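Local coordinates for phenylalanine hydroxylase (Colwellia psychrerythraea, PDB 2V27), which probably converts L-phenylalanine to L-tyrosine with tetrahydrobiopterin and molecular oxygen, as an iron-dependent aromatic amino acid hydroxylase, at residues I18-T22 / E23-I27; D243-E246 / L247-Q250. All blocks are in the same frame, centred on the assembly; numbering follows the deposited sequence.

In the fold
Both contacts are local ones, each within a continuous run of chain: contact 1 is the N-terminal cap of helix 22-38, and contact 2 is one pair of successive turns inside helix 241-254. They follow in series along the chain and lie on opposite sides of its centre, each about 23 Å from it. Their own centres are 45 Å apart, and their nearest atoms stay about 32 Å from each other, so neither touches the other. The iron site of His122, His127 and Glu167 belongs to neither. Contact 1 comes within about 12 Å of it, measured between the side chains of Trp20 and His122, whereas contact 2 lies away from it.

Contact 1: residues I18-T22 / E23-I27; sequences IEWST and EENLI
Glu24 folds back over the start of its own helix, so that its carboxylate meets the backbone of Ser21 and the rim of the Trp20 ring. Its CG lies anti to the carbonyl carbon (chi1 -74°) and the chain runs on extended, which carries Glu24 OE1 to 2.8 Å from Ser21 N. That bond is nearly straight, at 169°, and uses the anti side of OE1, with the donor a little out of the carboxylate plane. In return Ser21 OG accepts from Glu24 N at 2.9 Å. The hydroxyl can do so because its first torsion places it between the backbone N and the carbonyl carbon of Ser21, facing the first turn.

Trp20 stands across the glutamate at about a right angle. Its ring is turned 71° from the carboxylate and offers an edge, Trp20 CE3 lying 3.5 Å from Glu24 OE1, while Ile18 CG2 packs on one face toward the rim. Asn25 OD1 approaches Trp20 CB, 3.6 Å away, and also accepts from Ile61 N. Backbone bonds from Asn25 N to Ser21 O and from Leu26 N to Thr22 O, both 2.9 Å, start the helical ladder.

The Glu24 carboxylate has further partners: OE1 forms a salt bridge with Lys10 and OE2 a hydrogen bond with Thr5, ties that probably favour its charged form. Without this carboxylate, as with an alanine here, Ser21 N and the Lys10 ammonium would probably lose their shared acceptor. The reciprocal bonds between Ser21, at the N-cap, and Glu24, three residues on, define a capping box, here opening helix 22-38 at the protein surface.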
ATOM      1  N   ILE B  18      15.092 -13.465 -29.996  1.00 18.38           N
ATOM      2  CA  ILE B  18      13.870 -12.662 -29.872  1.00 18.71           C
ATOM      3  C   ILE B  18      14.051 -11.339 -30.598  1.00 19.45           C
ATOM      4  O   ILE B  18      15.075 -10.644 -30.421  1.00 19.56           O
ATOM      5  CB  ILE B  18      13.437 -12.398 -28.372  1.00 18.02           C
ATOM      6  CG1 ILE B  18      13.073 -13.707 -27.683  1.00 19.04           C
ATOM      7  CG2 ILE B  18      12.227 -11.420 -28.308  1.00 18.19           C
ATOM      8  CD1 ILE B  18      12.987 -13.653 -26.158  1.00 18.33           C
ATOM      9  N   GLU B  19      13.074 -11.028 -31.448  1.00 21.25           N
ATOM     10  CA  GLU B  19      13.083  -9.753 -32.134  1.00 23.05           C
ATOM     11  C   GLU B  19      12.357  -8.709 -31.317  1.00 22.43           C
ATOM     12  O   GLU B  19      11.140  -8.798 -31.092  1.00 24.18           O
ATOM     13  CB  GLU B  19      12.475  -9.862 -33.541  1.00 24.50           C
ATOM     14  CG  GLU B  19      12.626  -8.586 -34.309  1.00 26.66           C
ATOM     15  CD  GLU B  19      12.518  -8.811 -35.764  1.00 30.20           C
ATOM     16  OE1 GLU B  19      11.388  -8.720 -36.282  1.00 33.46           O
ATOM     17  OE2 GLU B  19      13.554  -9.107 -36.369  1.00 30.56           O
ATOM     18  N   TRP B  20      13.143  -7.749 -30.839  1.00 22.25           N
ATOM     19  CA  TRP B  20      12.622  -6.656 -30.039  1.00 21.00           C
ATOM     20  C   TRP B  20      12.494  -5.459 -30.953  1.00 21.42           C
ATOM     21  O   TRP B  20      13.407  -5.169 -31.746  1.00 21.29           O
ATOM     22  CB  TRP B  20      13.580  -6.330 -28.871  1.00 19.82           C
ATOM     23  CG  TRP B  20      13.702  -7.460 -27.878  1.00 18.22           C
ATOM     24  CD1 TRP B  20      14.760  -8.346 -27.757  1.00 18.10           C
ATOM     25  CD2 TRP B  20      12.736  -7.854 -26.907  1.00 15.29           C
ATOM     26  NE1 TRP B  20      14.501  -9.245 -26.742  1.00 15.33           N
ATOM     27  CE2 TRP B  20      13.279  -8.960 -26.196  1.00 14.39           C
ATOM     28  CE3 TRP B  20      11.494  -7.348 -26.509  1.00 17.10           C
ATOM     29  CZ2 TRP B  20      12.602  -9.585 -25.132  1.00 16.55           C
ATOM     30  CZ3 TRP B  20      10.822  -7.972 -25.461  1.00 17.06           C
ATOM     31  CH2 TRP B  20      11.392  -9.076 -24.764  1.00 18.02           C
ATOM     32  N   SER B  21      11.376  -4.751 -30.807  1.00 21.54           N
ATOM     33  CA  SER B  21      11.166  -3.525 -31.584  1.00 21.80           C
ATOM     34  C   SER B  21      12.061  -2.374 -31.156  1.00 22.31           C
ATOM     35  O   SER B  21      12.639  -2.385 -30.061  1.00 21.84           O
ATOM     36  CB  SER B  21       9.716  -3.113 -31.502  1.00 22.36           C
ATOM     37  OG  SER B  21       9.479  -2.466 -30.269  1.00 22.03           O
ATOM     38  N   THR B  22      12.198  -1.379 -32.023  0.60 22.31           N
ATOM     39  CA  THR B  22      12.965  -0.171 -31.691  0.60 22.96           C
ATOM     40  C   THR B  22      12.369   0.495 -30.437  0.60 22.95           C
ATOM     41  O   THR B  22      13.127   0.980 -29.576  0.60 23.82           O
ATOM     42  CB  THR B  22      12.932   0.816 -32.854  0.60 23.27           C
ATOM     43  OG1 THR B  22      11.606   0.818 -33.378  0.60 24.17           O
ATOM     44  CG2 THR B  22      13.908   0.375 -33.964  0.60 22.95           C
ATOM     45  N   GLU B  23      11.037   0.481 -30.327  1.00 22.37           N
ATOM     46  CA  GLU B  23      10.343   1.009 -29.123  1.00 22.67           C
ATOM     47  C   GLU B  23      10.663   0.206 -27.858  1.00 21.80           C
ATOM     48  O   GLU B  23      10.883   0.782 -26.798  1.00 20.83           O
ATOM     49  CB  GLU B  23       8.820   1.101 -29.314  1.00 23.12           C
ATOM     50  CG  GLU B  23       8.041   1.479 -28.053  1.00 26.19           C
ATOM     51  CD  GLU B  23       8.251   2.927 -27.570  1.00 30.30           C
ATOM     52  OE1 GLU B  23       9.189   3.660 -28.009  1.00 33.91           O
ATOM     53  OE2 GLU B  23       7.440   3.327 -26.715  1.00 33.41           O
ATOM     54  N   GLU B  24      10.665  -1.120 -27.973  1.00 20.07           N
ATOM     55  CA  GLU B  24      11.026  -1.975 -26.821  1.00 19.27           C
ATOM     56  C   GLU B  24      12.477  -1.711 -26.401  1.00 19.02           C
ATOM     57  O   GLU B  24      12.783  -1.620 -25.192  1.00 18.08           O
ATOM     58  CB  GLU B  24      10.728  -3.442 -27.168  1.00 19.66           C
ATOM     59  CG  GLU B  24       9.261  -3.730 -27.146  1.00 19.23           C
ATOM     60  CD  GLU B  24       8.873  -4.986 -27.865  1.00 21.66           C
ATOM     61  OE1 GLU B  24       9.603  -5.437 -28.779  1.00 20.82           O
ATOM     62  OE2 GLU B  24       7.828  -5.531 -27.473  1.00 20.51           O
ATOM     63  N   ASN B  25      13.381  -1.557 -27.362  1.00 17.94           N
ATOM     64  CA  ASN B  25      14.785  -1.262 -27.055  1.00 18.10           C
ATOM     65  C   ASN B  25      14.951   0.113 -26.413  1.00 19.54           C
ATOM     66  O   ASN B  25      15.780   0.296 -25.527  1.00 20.06           O
ATOM     67  CB  ASN B  25      15.667  -1.357 -28.318  1.00 19.46           C
ATOM     68  CG  ASN B  25      15.903  -2.800 -28.767  1.00 21.42           C
ATOM     69  OD1 ASN B  25      15.948  -3.765 -27.943  1.00 20.99           O
ATOM     70  ND2 ASN B  25      16.082  -2.955 -30.090  1.00 20.12           N
ATOM     71  N   LEU B  26      14.164   1.081 -26.873  1.00 19.29           N
ATOM     72  CA  LEU B  26      14.176   2.409 -26.280  1.00 20.02           C
ATOM     73  C   LEU B  26      13.663   2.367 -24.833  1.00 17.67           C
ATOM     74  O   LEU B  26      14.225   3.071 -23.984  1.00 17.44           O
ATOM     75  CB  LEU B  26      13.341   3.368 -27.135  1.00 20.02           C
ATOM     76  CG  LEU B  26      13.488   4.861 -26.863  1.00 23.81           C
ATOM     77  CD1 LEU B  26      14.910   5.326 -27.104  1.00 27.72           C
ATOM     78  CD2 LEU B  26      12.530   5.631 -27.811  1.00 23.48           C
ATOM     79  N   ILE B  27      12.628   1.565 -24.555  1.00 14.70           N
ATOM     80  CA  ILE B  27      12.160   1.373 -23.159  1.00 15.74           C
ATOM     81  C   ILE B  27      13.324   0.788 -22.295  1.00 15.40           C
ATOM     82  O   ILE B  27      13.707   1.356 -21.220  1.00 14.70           O
ATOM     83  CB  ILE B  27      10.907   0.505 -23.121  1.00 14.76           C
ATOM     84  CG1 ILE B  27       9.710   1.262 -23.736  1.00 17.78           C
ATOM     85  CG2 ILE B  27      10.573   0.046 -21.686  1.00 14.53           C
ATOM     86  CD1 ILE B  27       8.596   0.329 -24.218  1.00 19.63           C
TER

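Contact 2: residues D243-E246 / L247-Q250; sequences DIME and LVAQ
Leu247 lays its side chain back along the preceding turn, its CB 3.3 Å from Ile244 O and its CG 3.6 Å from Asp243 O. Its CG is anti to the carbonyl carbon (chi1 -75°), which directs the branch past the carbonyl of Asp243. Val248 does much the same one residue on: its CG2 sits 3.5 Å from Ile244 O and also approaches the sulfur of Met245, the Met245 SD to Val248 CG2 distance of 4.4 Å marking a loose apolar touch.

Beneath these side chains runs a regular alpha-helical ladder. Leu247 N, Val248 N, Ala249 N and Gln250 N bond to the carbonyls of Asp243, Ile244, Met245 and Glu246 respectively. The bond from Ala249 N to Met245 O is 2.9 Å long and nearly straight, at 175°. At the start of the run, Asp243 OD2 turns back to accept from Glu240 N.

Two neighbouring helices take up much of the side-chain packing, and Ile244 and Leu247 both touch Phe239. Ile244, Met245 and Val248 pack on Leu158, Gln154 and Phe157 respectively, whereas Leu247 reaches Ile207 and Leu211 and Gln250 touches Leu208, which sets helix 241-254 against helix 152-167 on one set of side chains and helix 207-211 on another.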
ATOM      1  N   ASP B 243      16.745 -29.010   8.017  1.00 22.53           N
ATOM      2  CA  ASP B 243      17.021 -27.901   8.954  1.00 22.77           C
ATOM      3  C   ASP B 243      16.089 -26.731   8.650  1.00 20.59           C
ATOM      4  O   ASP B 243      15.507 -26.130   9.556  1.00 20.89           O
ATOM      5  CB  ASP B 243      18.454 -27.387   8.898  1.00 23.78           C
ATOM      6  CG  ASP B 243      19.491 -28.445   9.260  1.00 28.53           C
ATOM      7  OD1 ASP B 243      19.186 -29.342  10.098  1.00 30.69           O
ATOM      8  OD2 ASP B 243      20.614 -28.354   8.704  1.00 30.22           O
ATOM      9  N   ILE B 244      15.949 -26.395   7.365  1.00 19.41           N
ATOM     10  CA  ILE B 244      15.018 -25.334   6.977  1.00 17.90           C
ATOM     11  C   ILE B 244      13.567 -25.617   7.431  1.00 17.04           C
ATOM     12  O   ILE B 244      12.873 -24.727   7.977  1.00 16.96           O
ATOM     13  CB  ILE B 244      15.092 -25.043   5.437  1.00 17.44           C
ATOM     14  CG1 ILE B 244      16.512 -24.582   4.993  1.00 18.77           C
ATOM     15  CG2 ILE B 244      13.989 -24.093   4.995  1.00 18.55           C
ATOM     16  CD1 ILE B 244      17.057 -23.213   5.514  1.00 20.49           C
ATOM     17  N   MET B 245      13.103 -26.859   7.256  1.00 15.27           N
ATOM     18  CA  MET B 245      11.741 -27.223   7.630  1.00 16.21           C
ATOM     19  C   MET B 245      11.567 -27.241   9.167  1.00 14.58           C
ATOM     20  O   MET B 245      10.495 -26.871   9.659  1.00 14.89           O
ATOM     21  CB  MET B 245      11.283 -28.541   6.986  1.00 15.84           C
ATOM     22  CG  MET B 245      11.225 -28.486   5.449  1.00 18.17           C
ATOM     23  SD  MET B 245      10.547 -26.920   4.800  1.00 18.68           S
ATOM     24  CE  MET B 245      10.983 -27.154   3.057  1.00 18.99           C
ATOM     25  N   GLU B 246      12.646 -27.564   9.891  1.00 16.44           N
ATOM     26  CA  GLU B 246      12.631 -27.405  11.366  1.00 18.39           C
ATOM     27  C   GLU B 246      12.391 -25.922  11.757  1.00 17.23           C
ATOM     28  O   GLU B 246      11.613 -25.634  12.652  1.00 16.99           O
ATOM     29  CB  GLU B 246      13.932 -27.875  12.009  1.00 19.09           C
ATOM     30  CG  GLU B 246      14.022 -29.373  12.184  1.00 25.02           C
ATOM     31  CD  GLU B 246      15.314 -29.794  12.855  0.75 30.37           C
ATOM     32  OE1 GLU B 246      16.109 -28.922  13.316  1.00 30.20           O
ATOM     33  OE2 GLU B 246      15.530 -31.021  12.904  1.00 34.79           O
ATOM     34  N   LEU B 247      13.043 -25.003  11.051  1.00 16.01           N
ATOM     35  CA  LEU B 247      12.885 -23.563  11.303  1.00 14.71           C
ATOM     36  C   LEU B 247      11.454 -23.099  10.989  1.00 13.96           C
ATOM     37  O   LEU B 247      10.846 -22.296  11.718  1.00 13.74           O
ATOM     38  CB  LEU B 247      13.923 -22.800  10.481  1.00 14.63           C
ATOM     39  CG  LEU B 247      15.346 -22.901  11.045  1.00 14.27           C
ATOM     40  CD1 LEU B 247      16.508 -22.452  10.113  1.00 16.27           C
ATOM     41  CD2 LEU B 247      15.479 -22.137  12.383  1.00 18.32           C
ATOM     42  N   VAL B 248      10.874 -23.633   9.905  1.00 13.77           N
ATOM     43  CA  VAL B 248       9.488 -23.354   9.553  1.00 14.89           C
ATOM     44  C   VAL B 248       8.518 -23.819  10.660  1.00 14.45           C
ATOM     45  O   VAL B 248       7.652 -23.072  11.096  1.00 15.20           O
ATOM     46  CB  VAL B 248       9.091 -23.954   8.166  1.00 13.92           C
ATOM     47  CG1 VAL B 248       7.609 -23.883   7.934  1.00 16.27           C
ATOM     48  CG2 VAL B 248       9.867 -23.219   7.046  1.00 15.05           C
ATOM     49  N   ALA B 249       8.690 -25.070  11.107  1.00 15.57           N
ATOM     50  CA  ALA B 249       7.938 -25.579  12.250  1.00 13.70           C
ATOM     51  C   ALA B 249       8.112 -24.736  13.536  1.00 13.06           C
ATOM     52  O   ALA B 249       7.116 -24.470  14.213  1.00 14.18           O
ATOM     53  CB  ALA B 249       8.330 -27.055  12.527  1.00 14.55           C
ATOM     54  N   GLN B 250       9.318 -24.260  13.799  1.00 12.53           N
ATOM     55  CA  GLN B 250       9.518 -23.387  14.970  1.00 12.04           C
ATOM     56  C   GLN B 250       8.736 -22.062  14.792  1.00 12.88           C
ATOM     57  O   GLN B 250       8.087 -21.571  15.704  1.00 13.02           O
ATOM     58  CB  GLN B 250      10.989 -23.098  15.121  1.00 12.08           C
ATOM     59  CG  GLN B 250      11.251 -22.327  16.355  1.00  9.35           C
ATOM     60  CD  GLN B 250      12.683 -21.954  16.492  1.00 10.57           C
ATOM     61  OE1 GLN B 250      13.508 -22.177  15.577  1.00 13.59           O
ATOM     62  NE2 GLN B 250      13.039 -21.462  17.661  1.00 13.41           N
TER